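Local coordinates for translation initiation factor eIF2B subunit epsilon (Schizosaccharomyces pombe, PDB 5B04), which serves as a subunit of eIF2B, the complex that exchanges GDP for GTP on the gamma subunit of translation initiation factor eIF2, at residues I[150-155]-I[257-262]; I[155-160]-I[222-227]; I[179-184]-I[209-214]. All coordinates share one frame; numbering follows the deposited sequence.

Overall arrangement
All three contacts belong to or border one mixed sheet of the nucleotidyl transferase-like domain. Strand 153-161 stands between 260-266, its parallel partner in interaction 1, and 212-226, its antiparallel partner in interaction 2; Met155 serves both, and the two centres are about 13 Å apart. Interaction 3 joins the other end of strand 212-226 to the end of strand 175-179, with its centre about 16 Å from that of interaction 1 and about 17 Å from that of interaction 2. Along the chain the contacts enclose one another: 179-184 with 209-214 innermost, then 155-160 with 222-227, and 150-155 with 257-262 outermost. Strand 212-226 thus runs between the buried pairing of interaction 2 and the place where a strand of the gamma subunit continues the sheet.

Interaction 1. Residues I[150-155]-I[257-262]; sequences DKNAIM and LGKKIH
The carbonyl oxygen of Asn152 accepts the backbone N-H of Lys260 at 2.7 Å (N to O). The asparagine side chain works too: its OD1 takes a hydrogen bond of 2.8 Å from Lys259 NZ, the donor tilted 26° from the carbonyl plane and the two side chains crossing at about a right angle. Lys259 bends at chi2 and chi3, and its CE passes 3.6 Å from Ile154 CD1; a lysine suits this place because its methylenes meet the isoleucine while its ammonium meets the amide. Further on, Ile154 N donates to Lys260 O and His262 N to Met155 O, joining strands 153-161 and 260-266 as parallel neighbours in the mixed sheet of the nucleotidyl transferase-like domain. Ala153 pairs with Lys260, and its small CB sits at the edge of the His262 ring, 4.0 Å from CD2. Met155 and Ile261 lie side by side, with Ile261 CD1 3.5 Å from Met155 CB, and both side chains touch helix 243-252. Ahead of the strand, Asp150 forms an Asx turn, its OD1 accepting Asn152 N at 2.9 Å. Asp150 CG is anti to the backbone N (chi1 -159°), which carries the carboxylate toward Lys260; Asp150 OD2 makes a long salt bridge of 3.7 Å to Lys260 NZ.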
ATOM      1  N   ASP I 150     -47.064  21.706  38.185  1.00 95.50           N
ATOM      2  CA  ASP I 150     -46.875  22.304  39.502  1.00 89.08           C
ATOM      3  C   ASP I 150     -46.579  23.795  39.389  1.00 87.76           C
ATOM      4  O   ASP I 150     -45.475  24.194  39.023  1.00 91.55           O
ATOM      5  CB  ASP I 150     -45.749  21.601  40.261  1.00 85.04           C
ATOM      6  CG  ASP I 150     -45.840  21.810  41.760  1.00 93.19           C
ATOM      7  OD1 ASP I 150     -46.349  22.867  42.189  1.00 87.02           O
ATOM      8  OD2 ASP I 150     -45.408  20.912  42.512  1.00107.77           O
ATOM      9  N   LYS I 151     -47.572  24.612  39.720  1.00 85.92           N
ATOM     10  CA  LYS I 151     -47.433  26.061  39.646  1.00 88.13           C
ATOM     11  C   LYS I 151     -46.701  26.612  40.867  1.00 84.25           C
ATOM     12  O   LYS I 151     -46.428  27.810  40.948  1.00 83.07           O
ATOM     13  CB  LYS I 151     -48.806  26.722  39.510  1.00 81.90           C
ATOM     14  CG  LYS I 151     -49.665  26.145  38.396  1.00 80.11           C
ATOM     15  CD  LYS I 151     -49.039  26.383  37.030  1.00 74.04           C
ATOM     16  CE  LYS I 151     -49.841  25.700  35.931  1.00 82.74           C
ATOM     17  NZ  LYS I 151     -49.245  25.923  34.584  1.00 92.89           N
ATOM     18  N   ASN I 152     -46.387  25.735  41.815  1.00 69.29           N
ATOM     19  CA  ASN I 152     -45.661  26.134  43.014  1.00 75.23           C
ATOM     20  C   ASN I 152     -44.151  26.005  42.833  1.00 87.94           C
ATOM     21  O   ASN I 152     -43.379  26.325  43.737  1.00 80.68           O
ATOM     22  CB  ASN I 152     -46.123  25.312  44.218  1.00 80.19           C
ATOM     23  CG  ASN I 152     -47.550  25.626  44.622  1.00 89.34           C
ATOM     24  OD1 ASN I 152     -47.991  26.773  44.547  1.00 77.28           O
ATOM     25  ND2 ASN I 152     -48.282  24.605  45.053  1.00 95.68           N
ATOM     26  N   ALA I 153     -43.737  25.530  41.662  1.00 90.71           N
ATOM     27  CA  ALA I 153     -42.327  25.536  41.292  1.00 76.19           C
ATOM     28  C   ALA I 153     -41.954  26.934  40.822  1.00 78.78           C
ATOM     29  O   ALA I 153     -42.253  27.322  39.692  1.00 71.22           O
ATOM     30  CB  ALA I 153     -42.047  24.505  40.212  1.00 80.95           C
ATOM     31  N   ILE I 154     -41.299  27.692  41.695  1.00 83.69           N
ATOM     32  CA  ILE I 154     -41.113  29.121  41.476  1.00 78.88           C
ATOM     33  C   ILE I 154     -39.880  29.475  40.645  1.00 84.81           C
ATOM     34  O   ILE I 154     -39.976  30.242  39.687  1.00 85.52           O
ATOM     35  CB  ILE I 154     -41.034  29.864  42.824  1.00 74.18           C
ATOM     36  CG1 ILE I 154     -42.342  29.687  43.590  1.00 81.29           C
ATOM     37  CG2 ILE I 154     -40.754  31.339  42.609  1.00 87.65           C
ATOM     38  CD1 ILE I 154     -43.566  30.036  42.773  1.00 92.24           C
ATOM     39  N   MET I 155     -38.727  28.921  41.002  1.00 74.88           N
ATOM     40  CA  MET I 155     -37.485  29.325  40.354  1.00 78.46           C
ATOM     41  C   MET I 155     -36.523  28.162  40.107  1.00 74.28           C
ATOM     42  O   MET I 155     -36.394  27.258  40.934  1.00 77.97           O
ATOM     43  CB  MET I 155     -36.801  30.413  41.193  1.00 84.87           C
ATOM     44  CG  MET I 155     -35.380  30.759  40.777  1.00 77.30           C
ATOM     45  SD  MET I 155     -34.688  32.119  41.742  1.00 84.89           S
ATOM     46  CE  MET I 155     -34.088  31.260  43.195  1.00 52.77           C
ATOM     47  N   LEU I 257     -44.769  30.237  51.790  1.00 84.41           N
ATOM     48  CA  LEU I 257     -45.457  28.977  51.903  1.00 85.13           C
ATOM     49  C   LEU I 257     -45.382  28.099  50.685  1.00 88.08           C
ATOM     50  O   LEU I 257     -45.559  28.548  49.569  1.00 84.24           O
ATOM     51  CB  LEU I 257     -46.916  29.244  52.189  1.00 99.73           C
ATOM     52  CG  LEU I 257     -47.323  29.185  53.648  1.00107.96           C
ATOM     53  CD1 LEU I 257     -47.056  30.516  54.327  1.00110.36           C
ATOM     54  CD2 LEU I 257     -48.792  28.827  53.727  1.00108.02           C
ATOM     55  N   GLY I 258     -45.147  26.821  50.912  1.00 88.38           N
ATOM     56  CA  GLY I 258     -45.471  25.806  49.941  1.00 87.81           C
ATOM     57  C   GLY I 258     -44.940  26.001  48.548  1.00 81.34           C
ATOM     58  O   GLY I 258     -45.657  25.798  47.590  1.00 78.03           O
ATOM     59  N   LYS I 259     -43.686  26.385  48.425  1.00 76.37           N
ATOM     60  CA  LYS I 259     -43.134  26.642  47.120  1.00 76.03           C
ATOM     61  C   LYS I 259     -41.927  25.791  46.880  1.00 82.76           C
ATOM     62  O   LYS I 259     -41.274  25.366  47.804  1.00 82.24           O
ATOM     63  CB  LYS I 259     -42.800  28.099  46.995  1.00 74.50           C
ATOM     64  CG  LYS I 259     -43.938  28.973  47.446  1.00 83.12           C
ATOM     65  CD  LYS I 259     -45.208  28.571  46.744  1.00 78.01           C
ATOM     66  CE  LYS I 259     -45.561  29.592  45.686  1.00 80.59           C
ATOM     67  NZ  LYS I 259     -46.846  29.269  45.025  1.00 71.57           N
ATOM     68  N   LYS I 260     -41.664  25.512  45.619  1.00 78.37           N
ATOM     69  CA  LYS I 260     -40.648  24.566  45.246  1.00 79.79           C
ATOM     70  C   LYS I 260     -39.544  25.281  44.530  1.00 89.59           C
ATOM     71  O   LYS I 260     -39.790  26.084  43.662  1.00 91.63           O
ATOM     72  CB  LYS I 260     -41.238  23.527  44.315  1.00 83.46           C
ATOM     73  CG  LYS I 260     -41.798  22.305  45.009  1.00 82.56           C
ATOM     74  CD  LYS I 260     -42.655  21.498  44.056  1.00 84.49           C
ATOM     75  CE  LYS I 260     -43.517  20.511  44.802  1.00 68.65           C
ATOM     76  NZ  LYS I 260     -44.155  21.174  45.963  1.00 98.23           N
ATOM     77  N   ILE I 261     -38.316  24.984  44.909  1.00 85.86           N
ATOM     78  CA  ILE I 261     -37.153  25.598  44.291  1.00 78.62           C
ATOM     79  C   ILE I 261     -36.346  24.505  43.589  1.00 86.60           C
ATOM     80  O   ILE I 261     -36.293  23.366  44.059  1.00 89.49           O
ATOM     81  CB  ILE I 261     -36.294  26.357  45.335  1.00 71.51           C
ATOM     82  CG1 ILE I 261     -35.345  27.333  44.648  1.00 79.96           C
ATOM     83  CG2 ILE I 261     -35.553  25.405  46.251  1.00 93.16           C
ATOM     84  CD1 ILE I 261     -36.068  28.416  43.923  1.00 87.44           C
ATOM     85  N   HIS I 262     -35.740  24.836  42.453  1.00 84.64           N
ATOM     86  CA  HIS I 262     -35.083  23.817  41.638  1.00 77.09           C
ATOM     87  C   HIS I 262     -33.689  24.211  41.162  1.00 72.93           C
ATOM     88  O   HIS I 262     -33.360  25.393  41.062  1.00 67.64           O
ATOM     89  CB  HIS I 262     -35.954  23.476  40.425  1.00 83.99           C
ATOM     90  CG  HIS I 262     -37.122  22.598  40.750  1.00 87.07           C
ATOM     91  ND1 HIS I 262     -37.005  21.234  40.904  1.00 78.94           N
ATOM     92  CD2 HIS I 262     -38.428  22.890  40.950  1.00 87.63           C
ATOM     93  CE1 HIS I 262     -38.190  20.722  41.186  1.00 86.21           C
ATOM     94  NE2 HIS I 262     -39.071  21.705  41.220  1.00100.39           N
TER

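Interaction 2. Residues I[155-160]-I[222-227]; sequences MTMVVR and QIDICS
An antiparallel pairing inside the mixed sheet of the nucleotidyl transferase-like domain brings strand 153-161, at Met155 to Val158, against strand 212-226, at Ile223 to Cys226. Thr156 and Ile225 form a hydrogen-bonded pair: Thr156 N reaches Ile225 O at 2.8 Å, and Ile225 N returns the bond to Thr156 O at 2.9 Å. Two residues further on, Val158 N donates to Ile223 O at 3.1 Å.

The side chains divide between two faces. Thr156, Val158, Ile223 and Ile225 share one, where Val158 and Ile225 pack on helix 137-147. Beta-branched residues suit the extended backbone and fill this buried layer, and the one hydroxyl among them, Thr156 OG1, hydrogen-bonds to His143 and Arg146 of that helix. Met155, Met157, Asp224 and Cys226 occupy the other face, where the first three touch helix 243-252. Asp224 is a buried acid there, and its OD2 forms a salt bridge with Arg244, which probably compensates its charge. Met157 runs alongside Asp224, its CG 3.5 Å from OD1, before its end leads away toward strand 260-266. Met155 CG, anti to its backbone N (chi1 170°), lies 3.3 Å from Ile225 O. The polarisable sulphur of Met155 touches two side chains of the partner strand, SD lying 3.5 Å from Asp224 CB and 3.6 Å from Cys226 SG.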
ATOM      1  N   MET I 155     -38.727  28.921  41.002  1.00 74.88           N
ATOM      2  CA  MET I 155     -37.485  29.325  40.354  1.00 78.46           C
ATOM      3  C   MET I 155     -36.523  28.162  40.107  1.00 74.28           C
ATOM      4  O   MET I 155     -36.394  27.258  40.934  1.00 77.97           O
ATOM      5  CB  MET I 155     -36.801  30.413  41.193  1.00 84.87           C
ATOM      6  CG  MET I 155     -35.380  30.759  40.777  1.00 77.30           C
ATOM      7  SD  MET I 155     -34.688  32.119  41.742  1.00 84.89           S
ATOM      8  CE  MET I 155     -34.088  31.260  43.195  1.00 52.77           C
ATOM      9  N   THR I 156     -35.864  28.189  38.952  1.00 70.17           N
ATOM     10  CA  THR I 156     -34.828  27.219  38.622  1.00 71.15           C
ATOM     11  C   THR I 156     -33.450  27.870  38.687  1.00 64.47           C
ATOM     12  O   THR I 156     -33.169  28.822  37.958  1.00 59.32           O
ATOM     13  CB  THR I 156     -35.036  26.616  37.220  1.00 70.78           C
ATOM     14  OG1 THR I 156     -36.229  25.822  37.210  1.00 87.97           O
ATOM     15  CG2 THR I 156     -33.851  25.743  36.834  1.00 73.37           C
ATOM     16  N   MET I 157     -32.595  27.355  39.563  1.00 63.65           N
ATOM     17  CA  MET I 157     -31.259  27.912  39.745  1.00 63.72           C
ATOM     18  C   MET I 157     -30.229  27.230  38.850  1.00 64.21           C
ATOM     19  O   MET I 157     -29.927  26.050  39.027  1.00 67.96           O
ATOM     20  CB  MET I 157     -30.830  27.801  41.210  1.00 63.31           C
ATOM     21  CG  MET I 157     -31.688  28.608  42.169  1.00 62.67           C
ATOM     22  SD  MET I 157     -31.116  28.503  43.877  1.00 72.73           S
ATOM     23  CE  MET I 157     -31.488  26.793  44.256  1.00 45.44           C
ATOM     24  N   VAL I 158     -29.695  27.980  37.893  1.00 54.12           N
ATOM     25  CA  VAL I 158     -28.655  27.467  37.007  1.00 59.47           C
ATOM     26  C   VAL I 158     -27.295  27.504  37.694  1.00 59.72           C
ATOM     27  O   VAL I 158     -26.828  28.565  38.110  1.00 69.51           O
ATOM     28  CB  VAL I 158     -28.580  28.269  35.693  1.00 57.88           C
ATOM     29  CG1 VAL I 158     -27.341  27.878  34.898  1.00 45.33           C
ATOM     30  CG2 VAL I 158     -29.841  28.063  34.870  1.00 50.23           C
ATOM     31  N   VAL I 159     -26.665  26.340  37.816  1.00 39.63           N
ATOM     32  CA  VAL I 159     -25.359  26.242  38.452  1.00 57.68           C
ATOM     33  C   VAL I 159     -24.365  25.507  37.559  1.00 64.31           C
ATOM     34  O   VAL I 159     -24.752  24.869  36.580  1.00 53.65           O
ATOM     35  CB  VAL I 159     -25.446  25.525  39.812  1.00 57.44           C
ATOM     36  CG1 VAL I 159     -26.234  26.365  40.807  1.00 58.12           C
ATOM     37  CG2 VAL I 159     -26.074  24.150  39.646  1.00 53.44           C
ATOM     38  N   ARG I 160     -23.085  25.600  37.902  1.00 61.41           N
ATOM     39  CA  ARG I 160     -22.035  24.978  37.107  1.00 59.36           C
ATOM     40  C   ARG I 160     -21.263  23.940  37.914  1.00 60.58           C
ATOM     41  O   ARG I 160     -20.795  24.219  39.017  1.00 65.35           O
ATOM     42  CB  ARG I 160     -21.073  26.038  36.567  1.00 65.86           C
ATOM     43  CG  ARG I 160     -20.026  25.496  35.608  1.00 59.01           C
ATOM     44  CD  ARG I 160     -20.686  24.808  34.426  1.00 61.58           C
ATOM     45  NE  ARG I 160     -19.743  24.511  33.351  1.00 64.98           N
ATOM     46  CZ  ARG I 160     -19.063  23.374  33.244  1.00 59.78           C
ATOM     47  NH1 ARG I 160     -19.212  22.420  34.152  1.00 64.51           N
ATOM     48  NH2 ARG I 160     -18.234  23.193  32.227  1.00 62.87           N
ATOM     49  N   GLN I 222     -25.698  32.128  40.043  1.00 80.58           N
ATOM     50  CA  GLN I 222     -26.777  33.060  40.360  1.00 64.47           C
ATOM     51  C   GLN I 222     -27.447  33.576  39.089  1.00 58.62           C
ATOM     52  O   GLN I 222     -27.873  34.729  39.016  1.00 72.67           O
ATOM     53  CB  GLN I 222     -26.262  34.220  41.214  1.00 59.65           C
ATOM     54  CG  GLN I 222     -25.519  33.764  42.459  1.00 78.62           C
ATOM     55  CD  GLN I 222     -25.905  34.551  43.695  1.00 80.71           C
ATOM     56  OE1 GLN I 222     -26.602  35.561  43.609  1.00 99.53           O
ATOM     57  NE2 GLN I 222     -25.454  34.088  44.855  1.00 74.29           N
ATOM     58  N   ILE I 223     -27.515  32.707  38.086  1.00 55.34           N
ATOM     59  CA  ILE I 223     -28.349  32.933  36.915  1.00 67.11           C
ATOM     60  C   ILE I 223     -29.648  32.173  37.135  1.00 67.49           C
ATOM     61  O   ILE I 223     -29.665  30.944  37.119  1.00 74.31           O
ATOM     62  CB  ILE I 223     -27.672  32.463  35.615  1.00 78.34           C
ATOM     63  CG1 ILE I 223     -26.384  33.250  35.367  1.00 64.39           C
ATOM     64  CG2 ILE I 223     -28.624  32.607  34.436  1.00 69.01           C
ATOM     65  CD1 ILE I 223     -25.699  32.904  34.062  1.00 55.91           C
ATOM     66  N   ASP I 224     -30.735  32.901  37.354  1.00 68.01           N
ATOM     67  CA  ASP I 224     -31.962  32.275  37.826  1.00 68.38           C
ATOM     68  C   ASP I 224     -33.143  32.425  36.874  1.00 70.71           C
ATOM     69  O   ASP I 224     -33.435  33.516  36.386  1.00 69.81           O
ATOM     70  CB  ASP I 224     -32.329  32.841  39.198  1.00 70.40           C
ATOM     71  CG  ASP I 224     -31.297  32.508  40.258  1.00 78.01           C
ATOM     72  OD1 ASP I 224     -30.796  31.364  40.260  1.00 66.42           O
ATOM     73  OD2 ASP I 224     -30.983  33.389  41.086  1.00 70.33           O
ATOM     74  N   ILE I 225     -33.814  31.306  36.616  1.00 68.16           N
ATOM     75  CA  ILE I 225     -35.059  31.298  35.860  1.00 66.26           C
ATOM     76  C   ILE I 225     -36.226  31.445  36.826  1.00 68.21           C
ATOM     77  O   ILE I 225     -36.416  30.602  37.700  1.00 61.87           O
ATOM     78  CB  ILE I 225     -35.229  30.000  35.048  1.00 79.25           C
ATOM     79  CG1 ILE I 225     -33.924  29.630  34.340  1.00 81.41           C
ATOM     80  CG2 ILE I 225     -36.382  30.133  34.062  1.00 67.63           C
ATOM     81  CD1 ILE I 225     -33.509  30.608  33.268  1.00 75.24           C
ATOM     82  N   CYS I 226     -37.007  32.509  36.674  1.00 74.57           N
ATOM     83  CA  CYS I 226     -38.078  32.795  37.623  1.00 61.65           C
ATOM     84  C   CYS I 226     -39.462  32.747  36.984  1.00 71.78           C
ATOM     85  O   CYS I 226     -39.606  32.957  35.784  1.00 72.01           O
ATOM     86  CB  CYS I 226     -37.854  34.162  38.269  1.00 52.09           C
ATOM     87  SG  CYS I 226     -36.427  34.240  39.370  1.00 70.50           S
ATOM     88  N   SER I 227     -40.474  32.476  37.802  1.00 71.43           N
ATOM     89  CA  SER I 227     -41.852  32.380  37.329  1.00 79.93           C
ATOM     90  C   SER I 227     -42.581  33.716  37.433  1.00 80.30           C
ATOM     91  O   SER I 227     -41.998  34.723  37.836  1.00 87.18           O
ATOM     92  CB  SER I 227     -42.610  31.311  38.117  1.00 80.63           C
ATOM     93  OG  SER I 227     -42.546  31.566  39.511  1.00 71.66           O
TER

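Interaction 3. Residues I[179-184]-I[209-214]; sequences IDKKTS and HEELEV
Backbone bonds tie Ile179 to Glu213 as an antiparallel hydrogen-bonded pair: Glu213 N donates to Ile179 O at 2.8 Å, and Ile179 N to Glu213 O at 2.9 Å. The pair lies where strand 175-179 runs out, beside the first residues of strand 212-226. Leu212 turns a methyl to the same carbonyl, CD2 lying 3.6 Å from Ile179 O, and packs on Val178 and Val187, as suits a branched aliphatic residue in a buried place.

Polar side chains add weaker ties to the loop that follows. Asp180 has its CG anti to the backbone N (chi1 -164°), and its OD2 accepts a weak, bent hydrogen bond of 2.7 Å from His209 ND1, at the end of helix 204-209. The oxygen meets the ring at its edge, near the ring plane, although carboxylate and ring planes stand 87° apart. Asp180 OD1 also accepts weakly from Lys182 N. An alanine here would probably leave His209 ND1 without this acceptor and the loop less firmly tied to the helix end.

Lys181 crosses Glu213 at about a right angle, its CG 3.7 Å from Glu213 CB, and its NZ makes a long salt bridge of 3.7 Å to Glu211 OE1. Glu213 OE1 pairs instead with Arg230 of the neighbouring gamma subunit, whose strand extends the sheet. The backbone bonds therefore set the strand alignment, the weak bond and long salt bridge probably add less, and the charge of Glu213 is matched across the subunit interface.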
ATOM      1  N   ILE I 179     -29.637  18.329  46.711  1.00 67.57           N
ATOM      2  CA  ILE I 179     -30.589  18.207  45.617  1.00 64.58           C
ATOM      3  C   ILE I 179     -31.169  16.800  45.492  1.00 70.86           C
ATOM      4  O   ILE I 179     -30.463  15.809  45.673  1.00 84.07           O
ATOM      5  CB  ILE I 179     -29.929  18.593  44.277  1.00 54.80           C
ATOM      6  CG1 ILE I 179     -28.896  19.704  44.489  1.00 44.97           C
ATOM      7  CG2 ILE I 179     -30.976  19.017  43.267  1.00 65.93           C
ATOM      8  CD1 ILE I 179     -28.227  20.168  43.216  1.00 53.29           C
ATOM      9  N   ASP I 180     -32.462  16.724  45.185  1.00 74.62           N
ATOM     10  CA  ASP I 180     -33.109  15.451  44.891  1.00 79.25           C
ATOM     11  C   ASP I 180     -32.562  14.923  43.569  1.00 80.55           C
ATOM     12  O   ASP I 180     -32.755  15.539  42.523  1.00 78.40           O
ATOM     13  CB  ASP I 180     -34.630  15.618  44.831  1.00 75.82           C
ATOM     14  CG  ASP I 180     -35.374  14.295  44.908  1.00 85.88           C
ATOM     15  OD1 ASP I 180     -34.903  13.298  44.322  1.00 92.41           O
ATOM     16  OD2 ASP I 180     -36.439  14.255  45.559  1.00 87.78           O
ATOM     17  N   LYS I 181     -31.883  13.781  43.620  1.00 81.61           N
ATOM     18  CA  LYS I 181     -31.115  13.282  42.480  1.00 81.48           C
ATOM     19  C   LYS I 181     -31.929  13.023  41.212  1.00 84.88           C
ATOM     20  O   LYS I 181     -31.362  12.910  40.126  1.00 86.22           O
ATOM     21  CB  LYS I 181     -30.381  11.998  42.870  1.00 80.08           C
ATOM     22  CG  LYS I 181     -29.142  12.230  43.714  1.00 92.24           C
ATOM     23  CD  LYS I 181     -28.295  10.973  43.790  1.00 93.78           C
ATOM     24  CE  LYS I 181     -27.877  10.506  42.405  1.00 92.69           C
ATOM     25  NZ  LYS I 181     -27.072   9.255  42.459  1.00102.72           N
ATOM     26  N   LYS I 182     -33.249  12.927  41.341  1.00 82.06           N
ATOM     27  CA  LYS I 182     -34.095  12.680  40.178  1.00 84.11           C
ATOM     28  C   LYS I 182     -34.830  13.936  39.727  1.00 93.09           C
ATOM     29  O   LYS I 182     -34.750  14.331  38.563  1.00 96.32           O
ATOM     30  CB  LYS I 182     -35.105  11.572  40.470  1.00 99.73           C
ATOM     31  CG  LYS I 182     -35.982  11.215  39.279  1.00103.80           C
ATOM     32  CD  LYS I 182     -37.022  10.172  39.646  1.00103.13           C
ATOM     33  CE  LYS I 182     -36.393   9.003  40.384  1.00110.32           C
ATOM     34  NZ  LYS I 182     -36.945   7.695  39.933  1.00116.72           N
ATOM     35  N   THR I 183     -35.550  14.560  40.654  1.00 94.36           N
ATOM     36  CA  THR I 183     -36.366  15.725  40.334  1.00 81.80           C
ATOM     37  C   THR I 183     -35.545  17.011  40.295  1.00 79.94           C
ATOM     38  O   THR I 183     -36.052  18.063  39.907  1.00 90.28           O
ATOM     39  CB  THR I 183     -37.513  15.893  41.347  1.00 87.30           C
ATOM     40  OG1 THR I 183     -36.972  16.006  42.669  1.00 77.84           O
ATOM     41  CG2 THR I 183     -38.448  14.696  41.292  1.00 93.87           C
ATOM     42  N   SER I 184     -34.279  16.911  40.694  1.00 86.58           N
ATOM     43  CA  SER I 184     -33.360  18.050  40.733  1.00 83.02           C
ATOM     44  C   SER I 184     -33.932  19.221  41.530  1.00 81.02           C
ATOM     45  O   SER I 184     -33.721  20.384  41.185  1.00 85.58           O
ATOM     46  CB  SER I 184     -32.998  18.504  39.315  1.00 74.51           C
ATOM     47  OG  SER I 184     -34.110  19.082  38.655  1.00 88.16           O
ATOM     48  N   HIS I 209     -38.195  12.560  50.280  1.00123.77           N
ATOM     49  CA  HIS I 209     -37.446  12.514  49.023  1.00118.23           C
ATOM     50  C   HIS I 209     -36.934  11.167  48.516  1.00123.71           C
ATOM     51  O   HIS I 209     -37.236  10.798  47.391  1.00124.73           O
ATOM     52  CB  HIS I 209     -36.366  13.552  48.859  1.00106.08           C
ATOM     53  CG  HIS I 209     -36.904  14.931  48.829  1.00100.21           C
ATOM     54  ND1 HIS I 209     -37.587  15.429  47.748  1.00102.02           N
ATOM     55  CD2 HIS I 209     -36.908  15.904  49.761  1.00 98.35           C
ATOM     56  CE1 HIS I 209     -37.972  16.661  48.006  1.00101.90           C
ATOM     57  NE2 HIS I 209     -37.569  16.975  49.221  1.00106.99           N
ATOM     58  N   GLU I 210     -36.127  10.486  49.320  1.00116.83           N
ATOM     59  CA  GLU I 210     -35.640   9.118  49.078  1.00115.46           C
ATOM     60  C   GLU I 210     -34.404   9.007  48.190  1.00 99.53           C
ATOM     61  O   GLU I 210     -34.057   7.918  47.782  1.00107.25           O
ATOM     62  CB  GLU I 210     -36.641   8.311  48.237  1.00114.25           C
ATOM     63  CG  GLU I 210     -37.337   7.149  48.913  1.00107.94           C
ATOM     64  CD  GLU I 210     -37.726   6.080  47.911  1.00119.10           C
ATOM     65  OE1 GLU I 210     -37.076   6.001  46.856  1.00110.64           O
ATOM     66  OE2 GLU I 210     -38.674   5.320  48.168  1.00122.15           O
ATOM     67  N   GLU I 211     -33.706  10.099  47.925  1.00101.14           N
ATOM     68  CA  GLU I 211     -32.410   9.997  47.269  1.00 96.84           C
ATOM     69  C   GLU I 211     -32.013  11.445  47.450  1.00 92.86           C
ATOM     70  O   GLU I 211     -32.858  12.308  47.383  1.00113.37           O
ATOM     71  CB  GLU I 211     -32.303   9.314  45.914  1.00101.52           C
ATOM     72  CG  GLU I 211     -31.017   8.541  45.705  1.00 94.03           C
ATOM     73  CD  GLU I 211     -31.067   7.654  44.488  1.00108.16           C
ATOM     74  OE1 GLU I 211     -30.363   7.931  43.501  1.00 91.63           O
ATOM     75  OE2 GLU I 211     -31.821   6.672  44.517  1.00127.59           O
ATOM     76  N   LEU I 212     -30.737  11.727  47.653  1.00 77.98           N
ATOM     77  CA  LEU I 212     -30.340  13.087  47.971  1.00 86.70           C
ATOM     78  C   LEU I 212     -28.864  13.264  47.747  1.00 89.15           C
ATOM     79  O   LEU I 212     -28.073  12.499  48.259  1.00 97.41           O
ATOM     80  CB  LEU I 212     -30.681  13.647  49.334  1.00 86.81           C
ATOM     81  CG  LEU I 212     -32.105  14.119  49.541  1.00 80.76           C
ATOM     82  CD1 LEU I 212     -32.330  14.432  51.002  1.00 89.56           C
ATOM     83  CD2 LEU I 212     -32.362  15.352  48.714  1.00 75.81           C
ATOM     84  N   GLU I 213     -28.489  14.305  47.022  1.00 87.37           N
ATOM     85  CA  GLU I 213     -27.090  14.584  46.788  1.00 84.94           C
ATOM     86  C   GLU I 213     -26.656  15.882  47.421  1.00 75.68           C
ATOM     87  O   GLU I 213     -27.151  16.925  47.089  1.00 69.13           O
ATOM     88  CB  GLU I 213     -26.830  14.648  45.292  1.00 76.82           C
ATOM     89  CG  GLU I 213     -25.376  14.513  44.897  1.00 79.95           C
ATOM     90  CD  GLU I 213     -25.202  14.297  43.418  1.00 85.74           C
ATOM     91  OE1 GLU I 213     -24.123  13.870  42.990  1.00 89.09           O
ATOM     92  OE2 GLU I 213     -26.153  14.549  42.676  1.00 87.13           O
ATOM     93  N   VAL I 214     -25.687  15.799  48.314  1.00 77.00           N
ATOM     94  CA  VAL I 214     -25.062  16.958  48.937  1.00 71.15           C
ATOM     95  C   VAL I 214     -23.849  17.372  48.116  1.00 75.87           C
ATOM     96  O   VAL I 214     -22.875  16.626  48.015  1.00 78.72           O
ATOM     97  CB  VAL I 214     -24.632  16.670  50.386  1.00 61.28           C
ATOM     98  CG1 VAL I 214     -23.991  17.903  51.002  1.00 63.44           C
ATOM     99  CG2 VAL I 214     -25.824  16.214  51.209  1.00 66.89           C
TER